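Local coordinates for protein restriction endonuclease R.BpuJI (Bacillus pumilus, PDB 2VLA) that binds its cognate DNA through this N-terminal recognition domain, part of a restriction endonuclease that as a whole probably cleaves DNA, at residues E7-T12 with N166-L171; Y29-D34 with K95-S100; V144-D149 with V230-R235. One frame throughout, in Å; residues are numbered along the deposited sequence.

Interaction 1. Residues E7-T12 with N166-L171; sequences EQFRCT and NSLQVL. With nucleotides of chain B.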
loop_
_atom_site.group_PDB
_atom_site.type_symbol
_atom_site.label_atom_id
_atom_site.label_comp_id
_atom_site.label_asym_id
_atom_site.label_seq_id
_atom_site.Cartn_x
_atom_site.Cartn_y
_atom_site.Cartn_z
ATOM N N GLU A 7 9.146 9.503 17.972
ATOM C CA GLU A 7 8.490 10.356 16.967
ATOM C C GLU A 7 7.569 9.504 16.084
ATOM O O GLU A 7 8.019 8.706 15.287
ATOM C CB GLU A 7 9.526 11.077 16.110
ATOM C CG GLU A 7 10.388 12.054 16.876
ATOM C CD GLU A 7 11.474 12.712 16.008
ATOM O OE1 GLU A 7 11.515 12.465 14.781
ATOM O OE2 GLU A 7 12.284 13.492 16.562
ATOM N N GLN A 8 6.283 9.659 16.282
ATOM C CA GLN A 8 5.313 8.810 15.623
ATOM C C GLN A 8 4.505 9.611 14.620
ATOM O O GLN A 8 4.301 10.806 14.792
ATOM C CB GLN A 8 4.369 8.181 16.677
ATOM C CG GLN A 8 5.029 7.141 17.574
ATOM C CD GLN A 8 5.141 5.770 16.898
ATOM O OE1 GLN A 8 4.138 5.132 16.614
ATOM N NE2 GLN A 8 6.380 5.323 16.640
ATOM N N PHE A 9 4.027 8.940 13.570
ATOM C CA PHE A 9 3.316 9.624 12.498
ATOM C C PHE A 9 2.378 8.673 11.801
ATOM O O PHE A 9 2.812 7.691 11.220
ATOM C CB PHE A 9 4.330 10.219 11.489
ATOM C CG PHE A 9 3.687 11.005 10.354
ATOM C CD1 PHE A 9 3.244 10.362 9.217
ATOM C CD2 PHE A 9 3.535 12.374 10.440
ATOM C CE1 PHE A 9 2.651 11.069 8.187
ATOM C CE2 PHE A 9 2.955 13.087 9.415
ATOM C CZ PHE A 9 2.503 12.430 8.290
ATOM N N ARG A 10 1.077 8.946 11.905
ATOM C CA ARG A 10 0.070 8.117 11.258
ATOM C C ARG A 10 0.090 8.358 9.762
ATOM O O ARG A 10 -0.099 9.491 9.298
ATOM C CB ARG A 10 -1.312 8.420 11.847
ATOM C CG ARG A 10 -2.431 7.563 11.263
ATOM C CD ARG A 10 -3.732 7.758 11.983
ATOM N NE ARG A 10 -4.747 6.832 11.508
ATOM C CZ ARG A 10 -5.665 7.093 10.580
ATOM N NH1 ARG A 10 -5.717 8.259 9.985
ATOM N NH2 ARG A 10 -6.572 6.169 10.260
ATOM N N CYS A 11 0.329 7.292 9.013
ATOM C CA CYS A 11 0.535 7.374 7.589
ATOM C C CYS A 11 -0.289 6.279 6.903
ATOM O O CYS A 11 0.123 5.135 6.827
ATOM C CB CYS A 11 2.058 7.246 7.251
ATOM S SG CYS A 11 2.495 7.541 5.575
ATOM N N THR A 12 -1.480 6.645 6.466
ATOM C CA THR A 12 -2.446 5.636 6.076
ATOM C C THR A 12 -2.276 5.172 4.648
ATOM O O THR A 12 -1.564 5.839 3.809
ATOM C CB THR A 12 -3.906 6.122 6.235
ATOM O OG1 THR A 12 -4.130 7.250 5.407
ATOM C CG2 THR A 12 -4.210 6.481 7.662
ATOM N N ASN A 166 4.670 3.290 11.634
ATOM C CA ASN A 166 4.207 4.505 12.290
ATOM C C ASN A 166 5.360 5.357 12.847
ATOM O O ASN A 166 5.127 6.286 13.580
ATOM C CB ASN A 166 3.273 4.158 13.448
ATOM C CG ASN A 166 2.120 5.177 13.626
ATOM O OD1 ASN A 166 1.238 5.283 12.775
ATOM N ND2 ASN A 166 2.136 5.910 14.742
ATOM N N SER A 167 6.601 5.002 12.507
ATOM C CA SER A 167 7.777 5.763 12.953
ATOM C C SER A 167 8.091 6.883 11.959
ATOM O O SER A 167 8.389 6.621 10.801
ATOM C CB SER A 167 8.999 4.844 13.086
ATOM O OG SER A 167 10.247 5.600 13.090
ATOM N N LEU A 168 7.995 8.123 12.414
ATOM C CA LEU A 168 8.281 9.253 11.550
ATOM C C LEU A 168 9.668 9.142 10.913
ATOM O O LEU A 168 9.824 9.359 9.707
ATOM C CB LEU A 168 8.154 10.559 12.320
ATOM C CG LEU A 168 8.512 11.810 11.521
ATOM C CD1 LEU A 168 7.525 12.033 10.362
ATOM C CD2 LEU A 168 8.590 13.061 12.447
ATOM N N GLN A 169 10.677 8.817 11.713
ATOM C CA GLN A 169 12.047 8.824 11.197
ATOM C C GLN A 169 12.264 7.749 10.159
ATOM O O GLN A 169 12.944 7.970 9.150
ATOM C CB GLN A 169 13.073 8.700 12.323
ATOM C CG GLN A 169 13.173 9.947 13.181
ATOM C CD GLN A 169 14.183 9.815 14.304
ATOM O OE1 GLN A 169 14.825 8.796 14.448
ATOM N NE2 GLN A 169 14.332 10.877 15.098
ATOM N N VAL A 170 11.651 6.579 10.364
ATOM C CA VAL A 170 11.742 5.539 9.370
ATOM C C VAL A 170 11.045 5.978 8.089
ATOM O O VAL A 170 11.568 5.793 6.995
ATOM C CB VAL A 170 11.124 4.197 9.890
ATOM C CG1 VAL A 170 10.927 3.210 8.729
ATOM C CG2 VAL A 170 12.003 3.607 10.977
ATOM N N LEU A 171 9.845 6.553 8.222
ATOM C CA LEU A 171 9.060 6.970 7.070
ATOM C C LEU A 171 9.734 8.129 6.295
ATOM O O LEU A 171 9.479 8.316 5.109
ATOM C CB LEU A 171 7.635 7.361 7.509
ATOM C CG LEU A 171 6.736 6.250 8.079
ATOM C CD1 LEU A 171 5.521 6.914 8.670
ATOM C CD2 LEU A 171 6.381 5.247 6.993
ATOM P P DC B 7 -8.795 9.996 8.265
ATOM O OP1 DC B 7 -8.518 11.184 9.090
ATOM O OP2 DC B 7 -7.690 9.062 7.984
ATOM O "O5'" DC B 7 -9.990 9.123 8.879
ATOM C "C5'" DC B 7 -11.187 9.761 9.311
ATOM C "C4'" DC B 7 -12.223 8.727 9.730
ATOM O "O4'" DC B 7 -12.693 7.993 8.560
ATOM C "C3'" DC B 7 -11.717 7.640 10.687
ATOM O "O3'" DC B 7 -12.708 7.398 11.663
ATOM C "C2'" DC B 7 -11.603 6.406 9.810
ATOM C "C1'" DC B 7 -12.778 6.618 8.905
ATOM N N1 DC B 7 -12.838 5.859 7.643
ATOM C C2 DC B 7 -14.083 5.463 7.170
ATOM O O2 DC B 7 -15.080 5.691 7.868
ATOM N N3 DC B 7 -14.169 4.804 5.996
ATOM C C4 DC B 7 -13.060 4.624 5.268
ATOM N N4 DC B 7 -13.158 3.991 4.107
ATOM C C5 DC B 7 -11.784 5.033 5.734
ATOM C C6 DC B 7 -11.716 5.635 6.912
HETATM O O HOH W 1 10.559 7.897 14.609
HETATM O O HOH W 2 0.862 4.722 10.251
#
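Gln8 and Asn166 meet with their side chains crossing at about a right angle and their amide planes turned 44° apart. Asn166 ND2 donates to Gln8 OE1 at 2.8 Å; the acceptor lies in the amide plane of Asn166, whereas the donor stands above the carbonyl plane of Gln8. The bend of Gln8 at chi2 (-80°) turns CD back toward Asn166, although CB sets out away from it. Gln8 NE2 is held too, by the carbonyls of Pro5 and Tyr162. An alanine in place of Gln8 would probably leave Asn166 ND2 without this acceptor and both carbonyls without their common donor.

The backbones join beside this pair: Leu168 N donates to Glu7 O and Phe9 N to Asn166 O, each at 2.9 Å, flanking a single beta bridge between Gln8 and Ser167. On the apolar side, Phe9 CB rests 3.8 Å from Leu168 CD1, and the Leu171 side chain crosses that of Phe9 steeply. Cys11 CB touches Leu171 CD1 at the same 3.8 Å. At the other end, Gln169 NE2 makes a weak 3.2 Å bond to Glu7 OE1, with carboxylate and amide planes almost perpendicular, while Gln169 OE1 takes the stronger partner, Asn4 N.

Arg10 extends from CG to NE, and its NH1 donates at 2.9 Å to OP2 of nucleotide DC7 of chain B, which lies at the guanidinium edge. The contact thus ties an N-terminal arm to a helix start N-capped by Ser167, whose OG accepts from Val170 N; from the same arm Arg10, also held by Tyr205, reaches a DNA phosphate, a DNA-backbone contact of a recognition domain.

Interaction 2. Residues Y29-D34 with K95-S100; sequences YANIID and KYIEDS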
loop_
_atom_site.group_PDB
_atom_site.type_symbol
_atom_site.label_atom_id
_atom_site.label_comp_id
_atom_site.label_asym_id
_atom_site.label_seq_id
_atom_site.Cartn_x
_atom_site.Cartn_y
_atom_site.Cartn_z
ATOM N N TYR A 29 -13.471 -7.170 -10.840
ATOM C CA TYR A 29 -12.946 -5.850 -11.156
ATOM C C TYR A 29 -12.247 -5.921 -12.536
ATOM O O TYR A 29 -12.440 -5.065 -13.389
ATOM C CB TYR A 29 -11.921 -5.399 -10.130
ATOM C CG TYR A 29 -12.397 -5.091 -8.724
ATOM C CD1 TYR A 29 -13.661 -4.563 -8.456
ATOM C CD2 TYR A 29 -11.526 -5.245 -7.665
ATOM C CE1 TYR A 29 -14.045 -4.263 -7.132
ATOM C CE2 TYR A 29 -11.874 -4.932 -6.386
ATOM C CZ TYR A 29 -13.116 -4.428 -6.107
ATOM O OH TYR A 29 -13.408 -4.148 -4.789
ATOM N N ALA A 30 -11.390 -6.920 -12.714
ATOM C CA ALA A 30 -10.554 -6.993 -13.904
ATOM C C ALA A 30 -11.396 -7.219 -15.155
ATOM O O ALA A 30 -11.154 -6.609 -16.198
ATOM C CB ALA A 30 -9.531 -8.094 -13.751
ATOM N N ASN A 31 -12.359 -8.119 -15.062
ATOM C CA ASN A 31 -13.176 -8.474 -16.221
ATOM C C ASN A 31 -14.121 -7.368 -16.582
ATOM O O ASN A 31 -14.359 -7.112 -17.754
ATOM C CB ASN A 31 -13.921 -9.784 -15.984
ATOM C CG ASN A 31 -13.036 -10.993 -16.211
ATOM O OD1 ASN A 31 -12.193 -10.995 -17.120
ATOM N ND2 ASN A 31 -13.193 -12.002 -15.395
ATOM N N ILE A 32 -14.675 -6.704 -15.570
ATOM C CA ILE A 32 -15.516 -5.548 -15.824
ATOM C C ILE A 32 -14.709 -4.489 -16.583
ATOM O O ILE A 32 -15.140 -3.985 -17.622
ATOM C CB ILE A 32 -16.068 -4.951 -14.531
ATOM C CG1 ILE A 32 -17.072 -5.928 -13.895
ATOM C CG2 ILE A 32 -16.714 -3.575 -14.820
ATOM C CD1 ILE A 32 -17.486 -5.575 -12.455
ATOM N N ILE A 33 -13.547 -4.149 -16.061
ATOM C CA ILE A 33 -12.715 -3.123 -16.679
ATOM C C ILE A 33 -12.284 -3.517 -18.101
ATOM O O ILE A 33 -12.408 -2.730 -19.039
ATOM C CB ILE A 33 -11.495 -2.819 -15.800
ATOM C CG1 ILE A 33 -11.945 -2.093 -14.534
ATOM C CG2 ILE A 33 -10.473 -1.971 -16.551
ATOM C CD1 ILE A 33 -10.901 -2.089 -13.423
ATOM N N ASP A 34 -11.838 -4.752 -18.265
ATOM C CA ASP A 34 -11.372 -5.217 -19.568
ATOM C C ASP A 34 -12.517 -5.175 -20.604
ATOM O O ASP A 34 -12.306 -4.828 -21.772
ATOM C CB ASP A 34 -10.831 -6.633 -19.432
ATOM C CG ASP A 34 -10.259 -7.154 -20.695
ATOM O OD1 ASP A 34 -9.367 -6.492 -21.257
ATOM O OD2 ASP A 34 -10.651 -8.259 -21.094
ATOM N N LYS A 95 -1.956 -7.487 -17.337
ATOM C CA LYS A 95 -1.112 -8.628 -17.015
ATOM C C LYS A 95 -1.918 -9.730 -16.311
ATOM O O LYS A 95 -1.799 -10.901 -16.633
ATOM C CB LYS A 95 0.075 -8.191 -16.152
ATOM C CG LYS A 95 0.964 -9.324 -15.689
ATOM C CD LYS A 95 2.284 -8.777 -15.095
ATOM C CE LYS A 95 3.148 -9.906 -14.545
ATOM N NZ LYS A 95 2.476 -10.669 -13.453
ATOM N N TYR A 96 -2.740 -9.336 -15.351
ATOM C CA TYR A 96 -3.552 -10.281 -14.590
ATOM C C TYR A 96 -4.570 -10.984 -15.490
ATOM O O TYR A 96 -4.821 -12.183 -15.341
ATOM C CB TYR A 96 -4.229 -9.533 -13.439
ATOM C CG TYR A 96 -5.203 -10.352 -12.627
ATOM C CD1 TYR A 96 -4.770 -11.406 -11.817
ATOM C CD2 TYR A 96 -6.560 -10.060 -12.645
ATOM C CE1 TYR A 96 -5.684 -12.140 -11.058
ATOM C CE2 TYR A 96 -7.476 -10.794 -11.893
ATOM C CZ TYR A 96 -7.039 -11.825 -11.119
ATOM O OH TYR A 96 -7.973 -12.526 -10.385
ATOM N N ILE A 97 -5.121 -10.242 -16.443
ATOM C CA ILE A 97 -6.045 -10.803 -17.431
ATOM C C ILE A 97 -5.329 -11.915 -18.258
ATOM O O ILE A 97 -5.946 -12.916 -18.621
ATOM C CB ILE A 97 -6.588 -9.676 -18.379
ATOM C CG1 ILE A 97 -7.628 -8.793 -17.651
ATOM C CG2 ILE A 97 -7.159 -10.266 -19.679
ATOM C CD1 ILE A 97 -8.918 -9.447 -17.408
ATOM N N GLU A 98 -4.028 -11.751 -18.505
ATOM C CA GLU A 98 -3.259 -12.772 -19.233
ATOM C C GLU A 98 -2.795 -13.935 -18.346
ATOM O O GLU A 98 -2.718 -15.072 -18.809
ATOM C CB GLU A 98 -2.019 -12.156 -19.942
ATOM C CG GLU A 98 -2.332 -11.203 -21.097
ATOM C CD GLU A 98 -2.660 -11.904 -22.445
ATOM O OE1 GLU A 98 -3.091 -13.084 -22.464
ATOM O OE2 GLU A 98 -2.497 -11.247 -23.487
ATOM N N ASP A 99 -2.393 -13.652 -17.106
ATOM C CA ASP A 99 -1.723 -14.694 -16.311
ATOM C C ASP A 99 -2.469 -15.239 -15.105
ATOM O O ASP A 99 -2.064 -16.262 -14.561
ATOM C CB ASP A 99 -0.284 -14.300 -15.938
ATOM C CG ASP A 99 -0.201 -13.172 -14.922
ATOM O OD1 ASP A 99 -1.195 -12.843 -14.245
ATOM O OD2 ASP A 99 0.908 -12.653 -14.750
ATOM N N SER A 100 -3.571 -14.585 -14.711
ATOM C CA SER A 100 -4.389 -15.030 -13.558
ATOM C C SER A 100 -3.557 -15.217 -12.264
ATOM O O SER A 100 -3.926 -16.005 -11.390
ATOM C CB SER A 100 -5.117 -16.323 -13.881
ATOM O OG SER A 100 -6.253 -16.465 -13.061
#
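Tyr96 O accepts from Ser100 N at 2.8 Å, a bond within segment 95-100 that ties the turn carrying Tyr96 and Ile97, the two residues that meet the facing helix at Ala30. A salt bridge between Lys95 and Asp99 spans the same turn, but between the two helices the meeting is by van der Waals packing.

Ile97 carries most of it. Its chi2 of -72° directs CD1 onto a patch formed by three residues of segment 29-34. There Ile97 CD1 lies 3.6 Å from Asn31 OD1 and 3.8 Å from Ala30 O, an oxygen that already accepts from Asp34 N. Ile97 CD1 also reaches Ala30 CB, at 3.9 Å, and Asp34 CB, at 4.0 Å.

This is helix-on-helix packing within a largely helical recognition domain: the segments of helices 22-36 and 91-99 cross at -111°, with their axes 10.2 Å apart at the closest approach. Ala30 CB, besides meeting Ile97, sits at the edge of the Tyr96 ring, close to its plane and 3.7 Å from Tyr96 CD2. The small side chain of Ala30 probably leaves room for both neighbours. Leu26 and Pro27, earlier on helix 22-36, also touch Tyr96, while Met79 packs on Ala30. Tyr29 and Ile32 face elsewhere, onto Phe48 of helix 41-56.

Interaction 3. Residues V144-D149 with V230-R235; sequences VLLTAD and VKLNYR
Asp149 and Tyr234 both hold CG anti to their own carbonyl carbon, with chi1 of -79° and -78°, and from these starts the two side chains reach toward each other tip to tip. Tyr234 OH donates to Asp149 OD2 at a short 2.5 Å, on the anti lone pair, away from the other carboxylate oxygen. Ring and carboxylate planes are 33° apart. Asp149 OD2 lies at the ring edge, near its plane, which also brings it to 3.2 Å from Tyr234 CE2.

A bridging water gives OD2 a second donor. It stands 2.7 Å from Asp149 OD2 and accepts from Leu232 N at 2.8 Å, linking the carboxylate to the strand backbone.

Beside this polar pair the contact is aliphatic. Leu146 CD2 meets Leu232 CD1 at 3.6 Å, the two side chains crossing at about a right angle, and the same Leu146 methyl also approaches the Tyr234 hydroxyl. Leu145 CB packs 3.8 Å from Leu232 CG, while its two terminal methyls lie over Val230, one of them against the backbone oxygen. Ile223 of the paired strand touches Leu145, Val230 and Leu232, and Ile240 of helix 237-244 adds to the cover of Leu232.

Helix 144-149 runs almost perpendicular to strand 230-232, with axes 8.7 Å apart. The strand is the second of an antiparallel hairpin that follows helix 203-219, consistent with the wing of a winged-helix unit. Beyond it, Asn233 OD1 accepts from Arg235 N in an Asx turn, next to the tyrosine.

With the tyrosine hydroxyl and the water both donating to OD2, the surroundings would probably stabilise a negatively charged Asp149 carboxylate.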
loop_
_atom_site.group_PDB
_atom_site.type_symbol
_atom_site.label_atom_id
_atom_site.label_comp_id
_atom_site.label_asym_id
_atom_site.label_seq_id
_atom_site.Cartn_x
_atom_site.Cartn_y
_atom_site.Cartn_z
ATOM N N VAL A 144 13.848 -5.258 6.922
ATOM C CA VAL A 144 13.769 -5.342 8.381
ATOM C C VAL A 144 13.561 -6.823 8.821
ATOM O O VAL A 144 14.211 -7.308 9.735
ATOM C CB VAL A 144 12.624 -4.454 8.919
ATOM C CG1 VAL A 144 12.269 -4.799 10.385
ATOM C CG2 VAL A 144 12.976 -2.981 8.796
ATOM N N LEU A 145 12.674 -7.531 8.120
ATOM C CA LEU A 145 12.410 -8.935 8.458
ATOM C C LEU A 145 13.642 -9.821 8.192
ATOM O O LEU A 145 13.953 -10.720 8.991
ATOM C CB LEU A 145 11.192 -9.446 7.680
ATOM C CG LEU A 145 9.841 -8.857 8.119
ATOM C CD1 LEU A 145 8.772 -9.242 7.122
ATOM C CD2 LEU A 145 9.464 -9.315 9.532
ATOM N N LEU A 146 14.342 -9.573 7.074
ATOM C CA LEU A 146 15.583 -10.318 6.785
ATOM C C LEU A 146 16.600 -10.072 7.884
ATOM O O LEU A 146 17.243 -10.993 8.369
ATOM C CB LEU A 146 16.183 -9.905 5.440
ATOM C CG LEU A 146 15.485 -10.455 4.197
ATOM C CD1 LEU A 146 15.974 -9.700 2.987
ATOM C CD2 LEU A 146 15.718 -11.956 4.026
ATOM N N THR A 147 16.749 -8.805 8.255
ATOM C CA THR A 147 17.720 -8.406 9.267
ATOM C C THR A 147 17.363 -8.977 10.647
ATOM O O THR A 147 18.232 -9.429 11.383
ATOM C CB THR A 147 17.864 -6.877 9.313
ATOM O OG1 THR A 147 18.245 -6.414 8.021
ATOM C CG2 THR A 147 18.923 -6.419 10.354
ATOM N N ALA A 148 16.060 -9.049 10.959
ATOM C CA ALA A 148 15.615 -9.725 12.184
ATOM C C ALA A 148 16.062 -11.196 12.184
ATOM O O ALA A 148 16.680 -11.668 13.133
ATOM C CB ALA A 148 14.087 -9.608 12.330
ATOM N N ASP A 149 15.798 -11.905 11.092
ATOM C CA ASP A 149 16.208 -13.310 11.006
ATOM C C ASP A 149 17.733 -13.453 11.136
ATOM O O ASP A 149 18.225 -14.365 11.791
ATOM C CB ASP A 149 15.741 -13.937 9.693
ATOM C CG ASP A 149 14.292 -14.324 9.712
ATOM O OD1 ASP A 149 13.689 -14.335 10.814
ATOM O OD2 ASP A 149 13.745 -14.644 8.632
ATOM N N VAL A 230 5.151 -11.912 12.464
ATOM C CA VAL A 230 5.194 -11.776 11.029
ATOM C C VAL A 230 6.473 -12.441 10.548
ATOM O O VAL A 230 7.564 -12.047 10.965
ATOM C CB VAL A 230 5.223 -10.288 10.637
ATOM C CG1 VAL A 230 5.420 -10.136 9.117
ATOM C CG2 VAL A 230 3.950 -9.574 11.116
ATOM N N LYS A 231 6.351 -13.450 9.689
ATOM C CA LYS A 231 7.515 -14.233 9.230
ATOM C C LYS A 231 7.623 -14.272 7.713
ATOM O O LYS A 231 6.623 -14.308 7.022
ATOM C CB LYS A 231 7.423 -15.661 9.759
ATOM C CG LYS A 231 7.473 -15.756 11.280
ATOM C CD LYS A 231 7.166 -17.163 11.763
ATOM C CE LYS A 231 8.282 -18.126 11.400
ATOM N NZ LYS A 231 8.039 -19.485 11.948
ATOM N N LEU A 232 8.857 -14.227 7.197
ATOM C CA LEU A 232 9.089 -14.407 5.789
ATOM C C LEU A 232 8.755 -15.811 5.328
ATOM O O LEU A 232 8.981 -16.772 6.038
ATOM C CB LEU A 232 10.555 -14.084 5.429
ATOM C CG LEU A 232 10.965 -12.622 5.607
ATOM C CD1 LEU A 232 12.506 -12.475 5.632
ATOM C CD2 LEU A 232 10.394 -11.716 4.504
ATOM N N ASN A 233 8.276 -15.901 4.102
ATOM C CA ASN A 233 8.104 -17.169 3.414
ATOM C C ASN A 233 9.290 -17.469 2.487
ATOM O O ASN A 233 9.334 -17.011 1.337
ATOM C CB ASN A 233 6.820 -17.143 2.598
ATOM C CG ASN A 233 6.648 -18.382 1.767
ATOM O OD1 ASN A 233 7.241 -19.426 2.060
ATOM N ND2 ASN A 233 5.899 -18.269 0.693
ATOM N N TYR A 234 10.253 -18.230 2.979
ATOM C CA TYR A 234 11.512 -18.397 2.241
ATOM C C TYR A 234 11.360 -19.280 0.988
ATOM O O TYR A 234 12.276 -19.377 0.193
ATOM C CB TYR A 234 12.618 -18.924 3.161
ATOM C CG TYR A 234 13.219 -17.842 4.047
ATOM C CD1 TYR A 234 14.186 -16.990 3.556
ATOM C CD2 TYR A 234 12.775 -17.649 5.355
ATOM C CE1 TYR A 234 14.734 -15.996 4.338
ATOM C CE2 TYR A 234 13.302 -16.645 6.149
ATOM C CZ TYR A 234 14.315 -15.831 5.629
ATOM O OH TYR A 234 14.887 -14.819 6.382
ATOM N N ARG A 235 10.201 -19.902 0.810
ATOM C CA ARG A 235 9.889 -20.507 -0.466
ATOM C C ARG A 235 9.922 -19.455 -1.584
ATOM O O ARG A 235 10.133 -19.783 -2.743
ATOM C CB ARG A 235 8.519 -21.197 -0.415
ATOM C CG ARG A 235 8.469 -22.356 0.552
HETATM O O HOH W 3 11.084 -14.122 8.951
#

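How the interactions relate
The three contacts are separate sites in one DNA-recognition domain. Interactions 1 and 3 are the nearer neighbours, with centres about 22 Å apart and nearest atoms about 7 Å apart, and their segments alternate along the chain. Interaction 2 lies on the other side of the chain's centre from interaction 1, about 35 Å between centres, although in sequence both of its segments fall between the two segments of interaction 1. It is about 31 Å, centre to centre, from interaction 3, and both of its segments precede those of interaction 3. Interaction 1 touches the DNA directly. The nearest atom of interaction 2 is about 7 Å from the bound nucleic acid. For interaction 3 the nearest atom is about 10 Å from the bound nucleic acid.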